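Long-range contacts in hypothetical protein (Parabacteroides merdae, PDB 4OO3), which is a putative oxidoreductase that probably binds a nicotinamide adenine dinucleotide cofactor in its Rossmann-fold domain: residues V12-L17 / G89-Q94; P181-E186 / D225-E230; E244-N249 / V291-G296. All coordinates share one frame; numbering follows the deposited sequence.

Contact 1: V12-L17 / G89-Q94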
ATOM      1  N   VAL A  12     -14.924  -0.150  19.851  1.00 35.68           N
ATOM      2  CA  VAL A  12     -14.179  -1.001  18.927  1.00 34.34           C
ATOM      3  C   VAL A  12     -13.319  -1.958  19.736  1.00 34.80           C
ATOM      4  O   VAL A  12     -12.540  -1.527  20.587  1.00 35.97           O
ATOM      5  CB  VAL A  12     -13.293  -0.166  17.981  1.00 33.95           C
ATOM      6  CG1 VAL A  12     -12.314  -1.048  17.213  1.00 31.97           C
ATOM      7  CG2 VAL A  12     -14.163   0.640  17.027  1.00 32.69           C
ATOM      8  N   LYS A  13     -13.471  -3.252  19.466  1.00 34.39           N
ATOM      9  CA  LYS A  13     -12.749  -4.295  20.187  1.00 34.47           C
ATOM     10  C   LYS A  13     -11.882  -5.073  19.221  1.00 32.17           C
ATOM     11  O   LYS A  13     -12.392  -5.878  18.443  1.00 32.98           O
ATOM     12  CB  LYS A  13     -13.724  -5.253  20.871  1.00 37.37           C
ATOM     13  CG  LYS A  13     -14.220  -4.787  22.227  1.00 42.74           C
ATOM     14  CD  LYS A  13     -15.702  -4.487  22.233  1.00 48.40           C
ATOM     15  CE  LYS A  13     -16.157  -4.078  23.625  1.00 54.58           C
ATOM     16  NZ  LYS A  13     -17.597  -4.376  23.835  1.00 58.81           N
ATOM     17  N   LEU A  14     -10.574  -4.861  19.296  1.00 31.00           N
ATOM     18  CA  LEU A  14      -9.639  -5.412  18.313  1.00 31.16           C
ATOM     19  C   LEU A  14      -9.292  -6.882  18.530  1.00 31.36           C
ATOM     20  O   LEU A  14      -9.058  -7.322  19.646  1.00 34.42           O
ATOM     21  CB  LEU A  14      -8.323  -4.622  18.299  1.00 30.50           C
ATOM     22  CG  LEU A  14      -8.346  -3.141  17.940  1.00 30.29           C
ATOM     23  CD1 LEU A  14      -6.915  -2.621  17.853  1.00 29.93           C
ATOM     24  CD2 LEU A  14      -9.100  -2.903  16.642  1.00 29.56           C
ATOM     25  N   ILE A  15      -9.255  -7.620  17.429  1.00 32.16           N
ATOM     26  CA  ILE A  15      -8.680  -8.949  17.385  1.00 31.58           C
ATOM     27  C   ILE A  15      -7.470  -8.868  16.478  1.00 30.20           C
ATOM     28  O   ILE A  15      -7.562  -8.349  15.382  1.00 31.30           O
ATOM     29  CB  ILE A  15      -9.641  -9.970  16.758  1.00 31.58           C
ATOM     30  CG1 ILE A  15     -10.948 -10.041  17.549  1.00 32.46           C
ATOM     31  CG2 ILE A  15      -8.967 -11.332  16.675  1.00 31.87           C
ATOM     32  CD1 ILE A  15     -12.055 -10.790  16.835  1.00 34.14           C
ATOM     33  N   THR A  16      -6.341  -9.388  16.919  1.00 30.90           N
ATOM     34  CA  THR A  16      -5.182  -9.433  16.056  1.00 31.65           C
ATOM     35  C   THR A  16      -4.939 -10.881  15.688  1.00 30.60           C
ATOM     36  O   THR A  16      -4.641 -11.693  16.546  1.00 31.42           O
ATOM     37  CB  THR A  16      -3.964  -8.806  16.742  1.00 34.17           C
ATOM     38  OG1 THR A  16      -4.335  -7.519  17.255  1.00 32.93           O
ATOM     39  CG2 THR A  16      -2.811  -8.649  15.751  1.00 35.50           C
ATOM     40  N   LEU A  17      -5.094 -11.200  14.407  1.00 30.10           N
ATOM     41  CA  LEU A  17      -5.042 -12.580  13.943  1.00 29.37           C
ATOM     42  C   LEU A  17      -3.752 -12.864  13.189  1.00 29.61           C
ATOM     43  O   LEU A  17      -3.500 -12.279  12.133  1.00 29.85           O
ATOM     44  CB  LEU A  17      -6.234 -12.866  13.043  1.00 29.64           C
ATOM     45  CG  LEU A  17      -6.319 -14.284  12.476  1.00 30.26           C
ATOM     46  CD1 LEU A  17      -6.500 -15.323  13.572  1.00 31.07           C
ATOM     47  CD2 LEU A  17      -7.452 -14.328  11.473  1.00 30.87           C
ATOM     48  N   GLY A  89     -14.067 -10.042  19.854  1.00 36.74           N
ATOM     49  CA  GLY A  89     -13.885  -8.716  19.268  1.00 36.69           C
ATOM     50  C   GLY A  89     -14.813  -8.466  18.097  1.00 35.91           C
ATOM     51  O   GLY A  89     -15.489  -9.377  17.640  1.00 39.17           O
ATOM     52  N   ASN A  90     -14.847  -7.219  17.624  1.00 34.11           N
ATOM     53  CA  ASN A  90     -15.698  -6.820  16.498  1.00 31.50           C
ATOM     54  C   ASN A  90     -14.938  -6.170  15.330  1.00 30.87           C
ATOM     55  O   ASN A  90     -15.551  -5.799  14.334  1.00 30.54           O
ATOM     56  CB  ASN A  90     -16.819  -5.901  16.978  1.00 31.40           C
ATOM     57  CG  ASN A  90     -16.299  -4.660  17.676  1.00 32.02           C
ATOM     58  OD1 ASN A  90     -15.180  -4.210  17.431  1.00 31.99           O
ATOM     59  ND2 ASN A  90     -17.113  -4.097  18.546  1.00 33.04           N
ATOM     60  N   VAL A  91     -13.614  -6.034  15.451  1.00 30.11           N
ATOM     61  CA  VAL A  91     -12.764  -5.637  14.328  1.00 29.59           C
ATOM     62  C   VAL A  91     -11.484  -6.470  14.348  1.00 30.51           C
ATOM     63  O   VAL A  91     -10.764  -6.479  15.351  1.00 30.98           O
ATOM     64  CB  VAL A  91     -12.362  -4.149  14.396  1.00 30.20           C
ATOM     65  CG1 VAL A  91     -11.430  -3.792  13.245  1.00 28.29           C
ATOM     66  CG2 VAL A  91     -13.591  -3.253  14.385  1.00 30.93           C
HETATM   67  N   MSE A  92     -11.191  -7.136  13.232  1.00 28.60           N
HETATM   68  CA  MSE A  92     -10.016  -7.987  13.114  1.00 27.01           C
HETATM   69  C   MSE A  92      -8.963  -7.280  12.309  1.00 28.10           C
HETATM   70  O   MSE A  92      -9.250  -6.733  11.242  1.00 30.37           O
HETATM   71  CB  MSE A  92     -10.415  -9.288  12.428  1.00 26.10           C
HETATM   72  CG  MSE A  92      -9.319 -10.353  12.503  1.00 25.16           C
HETATM   73 SE   MSE A  92      -8.117 -10.218  10.938  0.75 20.08          SE
HETATM   74  CE  MSE A  92      -9.264 -11.176   9.681  1.00 20.46           C
ATOM     75  N   ILE A  93      -7.729  -7.300  12.807  1.00 26.30           N
ATOM     76  CA  ILE A  93      -6.595  -6.693  12.130  1.00 25.97           C
ATOM     77  C   ILE A  93      -5.711  -7.780  11.516  1.00 26.08           C
ATOM     78  O   ILE A  93      -5.140  -8.600  12.242  1.00 27.39           O
ATOM     79  CB  ILE A  93      -5.739  -5.870  13.120  1.00 26.10           C
ATOM     80  CG1 ILE A  93      -6.602  -4.825  13.846  1.00 26.12           C
ATOM     81  CG2 ILE A  93      -4.559  -5.228  12.399  1.00 25.00           C
ATOM     82  CD1 ILE A  93      -7.285  -3.832  12.928  1.00 25.40           C
ATOM     83  N   GLN A  94      -5.579  -7.780  10.192  1.00 26.55           N
ATOM     84  CA  GLN A  94      -4.764  -8.792   9.504  1.00 28.16           C
ATOM     85  C   GLN A  94      -3.556  -8.171   8.798  1.00 27.09           C
ATOM     86  O   GLN A  94      -3.705  -7.435   7.833  1.00 28.29           O
ATOM     87  CB  GLN A  94      -5.619  -9.598   8.510  1.00 30.06           C
ATOM     88  CG  GLN A  94      -5.337 -11.102   8.531  1.00 33.88           C
ATOM     89  CD  GLN A  94      -3.885 -11.442   8.191  1.00 36.73           C
ATOM     90  OE1 GLN A  94      -3.331 -10.931   7.218  1.00 35.13           O
ATOM     91  NE2 GLN A  94      -3.258 -12.295   9.004  1.00 41.22           N
TER
HETATM   92  O   HOH W   1      -2.449  -9.602  11.978  1.00 24.34           O
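Ile-15 and Ile-93 meet where two buried parallel strands, 14-17 and 91-94, lie next to each other. Ile-15 N donates to Val-91 O at 2.8 Å, and Ile-15 O accepts Ile-93 N, also at 2.8 Å, with the donor nearly along the C=O axis. The CG1 arm of Ile-15 is anti to the carbonyl carbon (chi1 -59°) and lies over Gly-89, with CG1 3.7 Å from its CA. Glycine suits that spot because its bare alpha carbon allows this close packing. Ile-93 turns to the other face of the sheet, where its CG1 packs 4.2 Å from Leu-14 CD2; branched chains like these suit a strand and fill the layer beside it. Further on, Leu-17 crosses the flexible chain of Met-92, a selenomethionine, with CB 3.9 Å from SE. Gln-94 NE2 makes a weak bond to Leu-17 O, while its OE1 accepts from Lys-101. At the other end Asn-90 OD1 takes Lys-13 N at 2.8 Å, almost straight, a side-chain bond that supplements the backbone pairing, in which Lys-13 O accepts both Asn-90 N and Val-91 N. In this Rossmann sheet strand 38-43 flanks strand 14-17 and strand 114-117 flanks 91-94. Helix 79-86 covers Ile-15 and Leu-17 through Met-83, and helix 395-412 packs Phe-406 and Leu-410 against Val-91.

Contact 2: P181-E186 / D225-E230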
ATOM      1  N   PRO A 181       2.966   4.745 -22.592  1.00 42.30           N
ATOM      2  CA  PRO A 181       1.902   4.928 -21.605  1.00 40.20           C
ATOM      3  C   PRO A 181       1.759   6.367 -21.135  1.00 38.13           C
ATOM      4  O   PRO A 181       2.746   7.090 -21.062  1.00 36.16           O
ATOM      5  CB  PRO A 181       2.348   4.045 -20.444  1.00 39.88           C
ATOM      6  CG  PRO A 181       3.195   2.996 -21.073  1.00 40.94           C
ATOM      7  CD  PRO A 181       3.908   3.685 -22.195  1.00 41.77           C
ATOM      8  N   ALA A 182       0.527   6.763 -20.825  1.00 38.16           N
ATOM      9  CA  ALA A 182       0.224   8.113 -20.344  1.00 37.46           C
ATOM     10  C   ALA A 182       0.442   8.234 -18.838  1.00 35.59           C
ATOM     11  O   ALA A 182       0.573   9.336 -18.312  1.00 32.81           O
ATOM     12  CB  ALA A 182      -1.209   8.493 -20.700  1.00 38.30           C
ATOM     13  N   ILE A 183       0.452   7.099 -18.144  1.00 36.03           N
ATOM     14  CA  ILE A 183       0.710   7.073 -16.713  1.00 36.17           C
ATOM     15  C   ILE A 183       1.778   6.012 -16.480  1.00 37.46           C
ATOM     16  O   ILE A 183       1.674   4.904 -17.001  1.00 37.92           O
ATOM     17  CB  ILE A 183      -0.574   6.797 -15.896  1.00 35.62           C
ATOM     18  CG1 ILE A 183      -1.641   7.855 -16.212  1.00 36.72           C
ATOM     19  CG2 ILE A 183      -0.270   6.806 -14.406  1.00 33.42           C
ATOM     20  CD1 ILE A 183      -2.977   7.634 -15.531  1.00 36.80           C
ATOM     21  N   VAL A 184       2.821   6.380 -15.735  1.00 37.61           N
ATOM     22  CA  VAL A 184       3.973   5.512 -15.497  1.00 33.77           C
ATOM     23  C   VAL A 184       4.425   5.673 -14.046  1.00 33.79           C
ATOM     24  O   VAL A 184       4.679   6.791 -13.624  1.00 32.26           O
ATOM     25  CB  VAL A 184       5.146   5.882 -16.431  1.00 34.65           C
ATOM     26  CG1 VAL A 184       6.368   5.026 -16.126  1.00 34.76           C
ATOM     27  CG2 VAL A 184       4.746   5.730 -17.898  1.00 34.91           C
ATOM     28  N   LYS A 185       4.516   4.565 -13.298  1.00 32.90           N
ATOM     29  CA  LYS A 185       5.021   4.563 -11.904  1.00 33.16           C
ATOM     30  C   LYS A 185       6.015   3.428 -11.663  1.00 34.76           C
ATOM     31  O   LYS A 185       5.694   2.253 -11.845  1.00 34.45           O
ATOM     32  CB  LYS A 185       3.877   4.435 -10.901  1.00 31.15           C
ATOM     33  CG  LYS A 185       2.922   5.605 -10.963  1.00 33.58           C
ATOM     34  CD  LYS A 185       1.812   5.518  -9.931  1.00 32.88           C
ATOM     35  CE  LYS A 185       0.807   6.637 -10.154  1.00 32.56           C
ATOM     36  NZ  LYS A 185       1.381   7.980  -9.871  1.00 33.40           N
ATOM     37  N   GLU A 186       7.223   3.792 -11.253  1.00 35.07           N
ATOM     38  CA  GLU A 186       8.305   2.830 -11.103  1.00 38.15           C
ATOM     39  C   GLU A 186       8.955   3.017  -9.738  1.00 36.05           C
ATOM     40  O   GLU A 186       9.378   4.120  -9.398  1.00 34.78           O
ATOM     41  CB  GLU A 186       9.332   3.022 -12.217  1.00 42.31           C
ATOM     42  CG  GLU A 186       8.787   2.719 -13.609  1.00 48.69           C
ATOM     43  CD  GLU A 186       9.735   3.126 -14.726  1.00 59.62           C
ATOM     44  OE1 GLU A 186      10.249   4.271 -14.701  1.00 65.48           O
ATOM     45  OE2 GLU A 186       9.950   2.301 -15.643  1.00 60.47           O
ATOM     46  N   ASP A 225      -3.481   1.362  -7.177  1.00 25.84           N
ATOM     47  CA  ASP A 225      -4.405   2.199  -6.421  1.00 24.76           C
ATOM     48  C   ASP A 225      -4.161   3.671  -6.695  1.00 26.03           C
ATOM     49  O   ASP A 225      -5.106   4.431  -6.834  1.00 25.42           O
ATOM     50  CB  ASP A 225      -4.279   1.955  -4.917  1.00 24.87           C
ATOM     51  CG  ASP A 225      -5.298   2.760  -4.107  1.00 26.28           C
ATOM     52  OD1 ASP A 225      -6.505   2.484  -4.246  1.00 24.59           O
ATOM     53  OD2 ASP A 225      -4.894   3.668  -3.339  1.00 25.26           O
ATOM     54  N   LEU A 226      -2.897   4.077  -6.771  1.00 28.00           N
ATOM     55  CA  LEU A 226      -2.593   5.473  -7.056  1.00 29.23           C
ATOM     56  C   LEU A 226      -3.082   5.898  -8.438  1.00 30.36           C
ATOM     57  O   LEU A 226      -3.633   6.991  -8.563  1.00 31.37           O
ATOM     58  CB  LEU A 226      -1.101   5.785  -6.911  1.00 29.45           C
ATOM     59  CG  LEU A 226      -0.563   5.946  -5.497  1.00 29.54           C
ATOM     60  CD1 LEU A 226       0.853   6.492  -5.565  1.00 31.41           C
ATOM     61  CD2 LEU A 226      -1.441   6.848  -4.642  1.00 30.32           C
ATOM     62  N   VAL A 227      -2.901   5.063  -9.470  1.00 29.10           N
ATOM     63  CA  VAL A 227      -3.341   5.492 -10.810  1.00 29.06           C
ATOM     64  C   VAL A 227      -4.865   5.695 -10.833  1.00 29.07           C
ATOM     65  O   VAL A 227      -5.332   6.666 -11.405  1.00 29.35           O
ATOM     66  CB  VAL A 227      -2.762   4.693 -12.038  1.00 28.56           C
ATOM     67  CG1 VAL A 227      -1.712   3.668 -11.653  1.00 28.29           C
ATOM     68  CG2 VAL A 227      -3.846   4.111 -12.938  1.00 27.48           C
ATOM     69  N   GLN A 228      -5.615   4.821 -10.169  1.00 31.18           N
ATOM     70  CA  GLN A 228      -7.064   5.007  -9.984  1.00 30.67           C
ATOM     71  C   GLN A 228      -7.384   6.286  -9.203  1.00 30.84           C
ATOM     72  O   GLN A 228      -8.202   7.101  -9.619  1.00 29.89           O
ATOM     73  CB  GLN A 228      -7.669   3.812  -9.232  1.00 30.77           C
ATOM     74  CG  GLN A 228      -7.584   2.486  -9.976  1.00 32.06           C
ATOM     75  CD  GLN A 228      -8.184   1.317  -9.205  1.00 33.21           C
ATOM     76  OE1 GLN A 228      -8.506   1.416  -8.005  1.00 31.32           O
ATOM     77  NE2 GLN A 228      -8.332   0.192  -9.892  1.00 31.70           N
ATOM     78  N   TRP A 229      -6.721   6.444  -8.065  1.00 30.60           N
ATOM     79  CA  TRP A 229      -7.047   7.498  -7.114  1.00 31.02           C
ATOM     80  C   TRP A 229      -6.601   8.896  -7.582  1.00 32.45           C
ATOM     81  O   TRP A 229      -7.328   9.882  -7.413  1.00 29.91           O
ATOM     82  CB  TRP A 229      -6.428   7.142  -5.761  1.00 31.37           C
ATOM     83  CG  TRP A 229      -6.908   7.959  -4.635  1.00 31.19           C
ATOM     84  CD1 TRP A 229      -8.083   7.814  -3.946  1.00 33.18           C
ATOM     85  CD2 TRP A 229      -6.227   9.055  -4.044  1.00 31.05           C
ATOM     86  NE1 TRP A 229      -8.170   8.762  -2.960  1.00 30.59           N
ATOM     87  CE2 TRP A 229      -7.044   9.542  -3.003  1.00 31.73           C
ATOM     88  CE3 TRP A 229      -5.004   9.682  -4.296  1.00 31.68           C
ATOM     89  CZ2 TRP A 229      -6.675  10.624  -2.217  1.00 31.78           C
ATOM     90  CZ3 TRP A 229      -4.642  10.756  -3.514  1.00 32.51           C
ATOM     91  CH2 TRP A 229      -5.473  11.216  -2.486  1.00 31.36           C
ATOM     92  N   GLU A 230      -5.416   8.983  -8.174  1.00 33.31           N
ATOM     93  CA  GLU A 230      -4.920  10.258  -8.696  1.00 34.93           C
ATOM     94  C   GLU A 230      -5.561  10.648 -10.029  1.00 33.47           C
ATOM     95  O   GLU A 230      -5.940  11.797 -10.225  1.00 35.93           O
ATOM     96  CB  GLU A 230      -3.411  10.208  -8.889  1.00 34.63           C
ATOM     97  CG  GLU A 230      -2.608  10.108  -7.607  1.00 36.03           C
ATOM     98  CD  GLU A 230      -1.168   9.711  -7.862  1.00 35.52           C
ATOM     99  OE1 GLU A 230      -0.863   9.222  -8.965  1.00 38.90           O
ATOM    100  OE2 GLU A 230      -0.332   9.874  -6.961  1.00 40.80           O
TER
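Ile-183 and Lys-185 face Val-227, Leu-226 and Glu-230 where strand segment 183-186 runs roughly antiparallel to helix segment 225-230, the axes 9.9 Å apart at 141° and the CA atoms of Ile-183 and Val-227 7.3 Å from each other. Two residues apart on the strand, Ile-183 and Lys-185 both point at the helix, while Val-184 between them points away. The helix answers with Leu-226, Val-227 and Glu-230, whose one- and four-residue spacings bring them to a common side. Ile-183 CG2 packs 4.0 Å from Val-227 CB, the two branched side chains meeting at a slant; the first torsion of Val-227 is nearly eclipsed (-6°), which makes the placing of its methyls doubtful. Lys-185 extends straight as far as CE, which lies 3.9 Å from Leu-226 CB, the two side chains crossing at about a right angle. Its last torsion then bends (chi4 -67°) and places NZ 2.7 Å from Glu-230 OE1. The two side chains reach toward each other tip to tip, and OE1 receives the ammonium on its syn lone pair. A long lysine suits the position because its methylenes can lie against the apolar helix surface while its ammonium group reaches the carboxylate beyond them. Glu-230 OE2 is hydrogen-bonded to Thr-157 OG1 in helix 155-164, and Gln-160 of that helix touches both partners of the ion pair. The contact thus joins the large mixed sheet of the C-terminal domain to helix 220-231. Since both charged groups are buried, each probably helps to keep the other ionised; Glu-230 is in the last turn of its helix, where a negative charge is usually disfavoured, and the lysine may offset this.

Contact 3: E244-N249 / V291-G296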
ATOM      1  N   GLU A 244      -8.193  -3.583 -19.160  1.00 36.79           N
ATOM      2  CA  GLU A 244      -7.651  -4.507 -20.138  1.00 39.31           C
ATOM      3  C   GLU A 244      -6.159  -4.619 -19.881  1.00 39.99           C
ATOM      4  O   GLU A 244      -5.439  -3.622 -19.957  1.00 38.38           O
ATOM      5  CB  GLU A 244      -7.892  -3.978 -21.558  1.00 39.49           C
ATOM      6  CG  GLU A 244      -7.475  -4.937 -22.670  1.00 42.18           C
ATOM      7  CD  GLU A 244      -7.432  -4.289 -24.052  1.00 42.64           C
ATOM      8  OE1 GLU A 244      -7.902  -3.144 -24.223  1.00 40.96           O
ATOM      9  OE2 GLU A 244      -6.913  -4.936 -24.981  1.00 45.97           O
ATOM     10  N   LEU A 245      -5.680  -5.822 -19.584  1.00 42.33           N
ATOM     11  CA  LEU A 245      -4.242  -6.005 -19.413  1.00 42.66           C
ATOM     12  C   LEU A 245      -3.580  -6.123 -20.765  1.00 44.43           C
ATOM     13  O   LEU A 245      -4.085  -6.800 -21.656  1.00 46.74           O
ATOM     14  CB  LEU A 245      -3.908  -7.222 -18.549  1.00 43.95           C
ATOM     15  CG  LEU A 245      -4.025  -6.928 -17.055  1.00 44.58           C
ATOM     16  CD1 LEU A 245      -5.434  -7.209 -16.558  1.00 44.94           C
ATOM     17  CD2 LEU A 245      -3.002  -7.732 -16.280  1.00 46.70           C
ATOM     18  N   ILE A 246      -2.440  -5.457 -20.895  1.00 41.78           N
ATOM     19  CA  ILE A 246      -1.706  -5.396 -22.138  1.00 41.45           C
ATOM     20  C   ILE A 246      -0.433  -6.234 -22.034  1.00 42.28           C
ATOM     21  O   ILE A 246      -0.171  -7.062 -22.897  1.00 43.35           O
ATOM     22  CB  ILE A 246      -1.358  -3.935 -22.475  1.00 40.48           C
ATOM     23  CG1 ILE A 246      -2.637  -3.091 -22.567  1.00 40.71           C
ATOM     24  CG2 ILE A 246      -0.545  -3.848 -23.758  1.00 42.62           C
ATOM     25  CD1 ILE A 246      -3.633  -3.553 -23.610  1.00 41.88           C
ATOM     26  N   ASP A 247       0.352  -6.029 -20.981  1.00 39.74           N
ATOM     27  CA  ASP A 247       1.604  -6.762 -20.827  1.00 39.59           C
ATOM     28  C   ASP A 247       1.991  -6.887 -19.362  1.00 39.49           C
ATOM     29  O   ASP A 247       1.609  -6.050 -18.537  1.00 38.99           O
ATOM     30  CB  ASP A 247       2.722  -6.062 -21.599  1.00 39.53           C
ATOM     31  CG  ASP A 247       3.961  -6.927 -21.762  1.00 41.48           C
ATOM     32  OD1 ASP A 247       3.847  -8.171 -21.757  1.00 40.21           O
ATOM     33  OD2 ASP A 247       5.060  -6.356 -21.905  1.00 43.61           O
ATOM     34  N   ALA A 248       2.746  -7.935 -19.046  1.00 37.16           N
ATOM     35  CA  ALA A 248       3.200  -8.153 -17.687  1.00 35.94           C
ATOM     36  C   ALA A 248       4.453  -9.007 -17.656  1.00 36.60           C
ATOM     37  O   ALA A 248       4.590  -9.946 -18.441  1.00 39.24           O
ATOM     38  CB  ALA A 248       2.093  -8.800 -16.862  1.00 37.56           C
ATOM     39  N   ASN A 249       5.367  -8.670 -16.749  1.00 35.37           N
ATOM     40  CA  ASN A 249       6.589  -9.435 -16.556  1.00 36.43           C
ATOM     41  C   ASN A 249       6.877  -9.645 -15.080  1.00 36.83           C
ATOM     42  O   ASN A 249       6.461  -8.848 -14.236  1.00 37.61           O
ATOM     43  CB  ASN A 249       7.772  -8.736 -17.219  1.00 36.96           C
ATOM     44  CG  ASN A 249       7.593  -8.602 -18.718  1.00 37.88           C
ATOM     45  OD1 ASN A 249       7.828  -9.549 -19.467  1.00 41.01           O
ATOM     46  ND2 ASN A 249       7.163  -7.436 -19.160  1.00 35.73           N
ATOM     47  N   VAL A 291       1.618  -3.406 -17.704  1.00 32.77           N
ATOM     48  CA  VAL A 291       1.021  -2.423 -18.593  1.00 33.91           C
ATOM     49  C   VAL A 291      -0.436  -2.816 -18.780  1.00 33.77           C
ATOM     50  O   VAL A 291      -0.743  -3.963 -19.094  1.00 34.86           O
ATOM     51  CB  VAL A 291       1.734  -2.337 -19.955  1.00 36.00           C
ATOM     52  CG1 VAL A 291       1.041  -1.324 -20.859  1.00 35.49           C
ATOM     53  CG2 VAL A 291       3.176  -1.929 -19.760  1.00 35.60           C
ATOM     54  N   TYR A 292      -1.327  -1.860 -18.559  1.00 31.85           N
ATOM     55  CA  TYR A 292      -2.750  -2.100 -18.686  1.00 31.97           C
ATOM     56  C   TYR A 292      -3.474  -0.833 -19.101  1.00 32.08           C
ATOM     57  O   TYR A 292      -2.973   0.279 -18.905  1.00 30.91           O
ATOM     58  CB  TYR A 292      -3.324  -2.617 -17.367  1.00 30.54           C
ATOM     59  CG  TYR A 292      -3.191  -1.661 -16.192  1.00 29.06           C
ATOM     60  CD1 TYR A 292      -1.998  -1.557 -15.487  1.00 30.00           C
ATOM     61  CD2 TYR A 292      -4.267  -0.880 -15.772  1.00 28.04           C
ATOM     62  CE1 TYR A 292      -1.875  -0.692 -14.408  1.00 28.43           C
ATOM     63  CE2 TYR A 292      -4.153  -0.015 -14.692  1.00 26.80           C
ATOM     64  CZ  TYR A 292      -2.956   0.075 -14.012  1.00 27.81           C
ATOM     65  OH  TYR A 292      -2.825   0.932 -12.936  1.00 27.89           O
ATOM     66  N   LYS A 293      -4.657  -1.011 -19.671  1.00 32.91           N
ATOM     67  CA  LYS A 293      -5.527   0.110 -19.982  1.00 34.28           C
ATOM     68  C   LYS A 293      -6.608   0.204 -18.919  1.00 35.01           C
ATOM     69  O   LYS A 293      -7.220  -0.802 -18.553  1.00 35.26           O
ATOM     70  CB  LYS A 293      -6.135  -0.042 -21.373  1.00 36.23           C
ATOM     71  CG  LYS A 293      -5.138   0.273 -22.471  1.00 37.50           C
ATOM     72  CD  LYS A 293      -5.713   0.094 -23.862  1.00 40.04           C
ATOM     73  CE  LYS A 293      -4.794   0.738 -24.890  1.00 43.29           C
ATOM     74  NZ  LYS A 293      -5.024   0.218 -26.261  1.00 49.16           N
ATOM     75  N   ILE A 294      -6.804   1.416 -18.408  1.00 34.28           N
ATOM     76  CA  ILE A 294      -7.868   1.710 -17.465  1.00 32.43           C
ATOM     77  C   ILE A 294      -8.720   2.820 -18.077  1.00 34.46           C
ATOM     78  O   ILE A 294      -8.263   3.955 -18.222  1.00 33.55           O
ATOM     79  CB  ILE A 294      -7.330   2.088 -16.061  1.00 31.13           C
ATOM     80  CG1 ILE A 294      -8.439   2.740 -15.228  1.00 31.95           C
ATOM     81  CG2 ILE A 294      -6.135   3.023 -16.150  1.00 31.16           C
ATOM     82  CD1 ILE A 294      -8.163   2.762 -13.744  1.00 32.18           C
ATOM     83  N   LYS A 295      -9.950   2.466 -18.456  1.00 36.53           N
ATOM     84  CA  LYS A 295     -10.858   3.365 -19.166  1.00 38.37           C
ATOM     85  C   LYS A 295     -10.171   4.032 -20.350  1.00 38.75           C
ATOM     86  O   LYS A 295     -10.254   5.249 -20.523  1.00 39.34           O
ATOM     87  CB  LYS A 295     -11.440   4.421 -18.219  1.00 37.95           C
ATOM     88  CG  LYS A 295     -12.006   3.821 -16.946  1.00 41.30           C
ATOM     89  CD  LYS A 295     -13.320   4.447 -16.521  1.00 45.87           C
ATOM     90  CE  LYS A 295     -13.128   5.820 -15.913  1.00 47.05           C
ATOM     91  NZ  LYS A 295     -14.274   6.705 -16.258  1.00 49.79           N
ATOM     92  N   GLY A 296      -9.482   3.226 -21.152  1.00 38.68           N
ATOM     93  CA  GLY A 296      -8.850   3.702 -22.385  1.00 39.44           C
ATOM     94  C   GLY A 296      -7.459   4.280 -22.200  1.00 39.40           C
ATOM     95  O   GLY A 296      -6.759   4.505 -23.183  1.00 40.26           O
TER
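Ile-246, packed against Val-291, has the backbone torsions phi -108° and psi -50°, a helix-like step in an otherwise extended strand that brings the N-H of Asp-247 round to the same carbonyl that the N-H of Ile-246 meets. Val-291 puts CG1 anti to its backbone N (chi1 178°), where it lies 3.9 Å from Ile-246 CB. The result is a classic beta bulge: Val-291 O accepts Ile-246 N at 2.9 Å and Asp-247 N at 3.0 Å, both coming from the same face of its carbonyl plane. Val-291 N returns a bond of 2.8 Å to Asp-247 O. Beyond the bulge the antiparallel pairing is regular, with Glu-244 and Lys-293 forming a hydrogen-bonded pair: Glu-244 N lies 3.0 Å from Lys-293 O, and Lys-293 N 2.7 Å from Glu-244 O. Their extended side chains lie side by side on the more open face, long polar chains being suited to such a surface. Leu-245 and the ring of Tyr-292 turn to the other face, against helix 419-439, a place suited to an apolar chain and an aromatic ring. Asp-247 OD1 forms a salt bridge with Lys-440. In chemical terms, backbone bonds hold strand 243-255 at the border of its mixed sheet and one carbonyl takes up the extra residue, while Glu-244 OE1 and Lys-293 NZ, 4.9 Å apart, can offer at most a mild long-range attraction.

The three contacts follow one another along the chain, each closing before the next opens. Contact 1 belongs to the parallel Rossmann sheet, whereas contacts 2 and 3 share the nine-stranded mixed sheet of the C-terminal domain. Contact 1 lies across the centre of the chain from the others, about 32 Å from contact 2 and 36 Å from contact 3, centre to centre. Contacts 2 and 3, with centres about 12 Å apart, touch: Gln-228 CG of helix 220-231 packs on Ile-294 of strand 282-294, with Val-227 as a neighbour. That helix therefore lies against two strands of one sheet. The arrangement is consistent with the two-sheet build of a putative oxidoreductase, with the parallel sheet probably binding the dinucleotide.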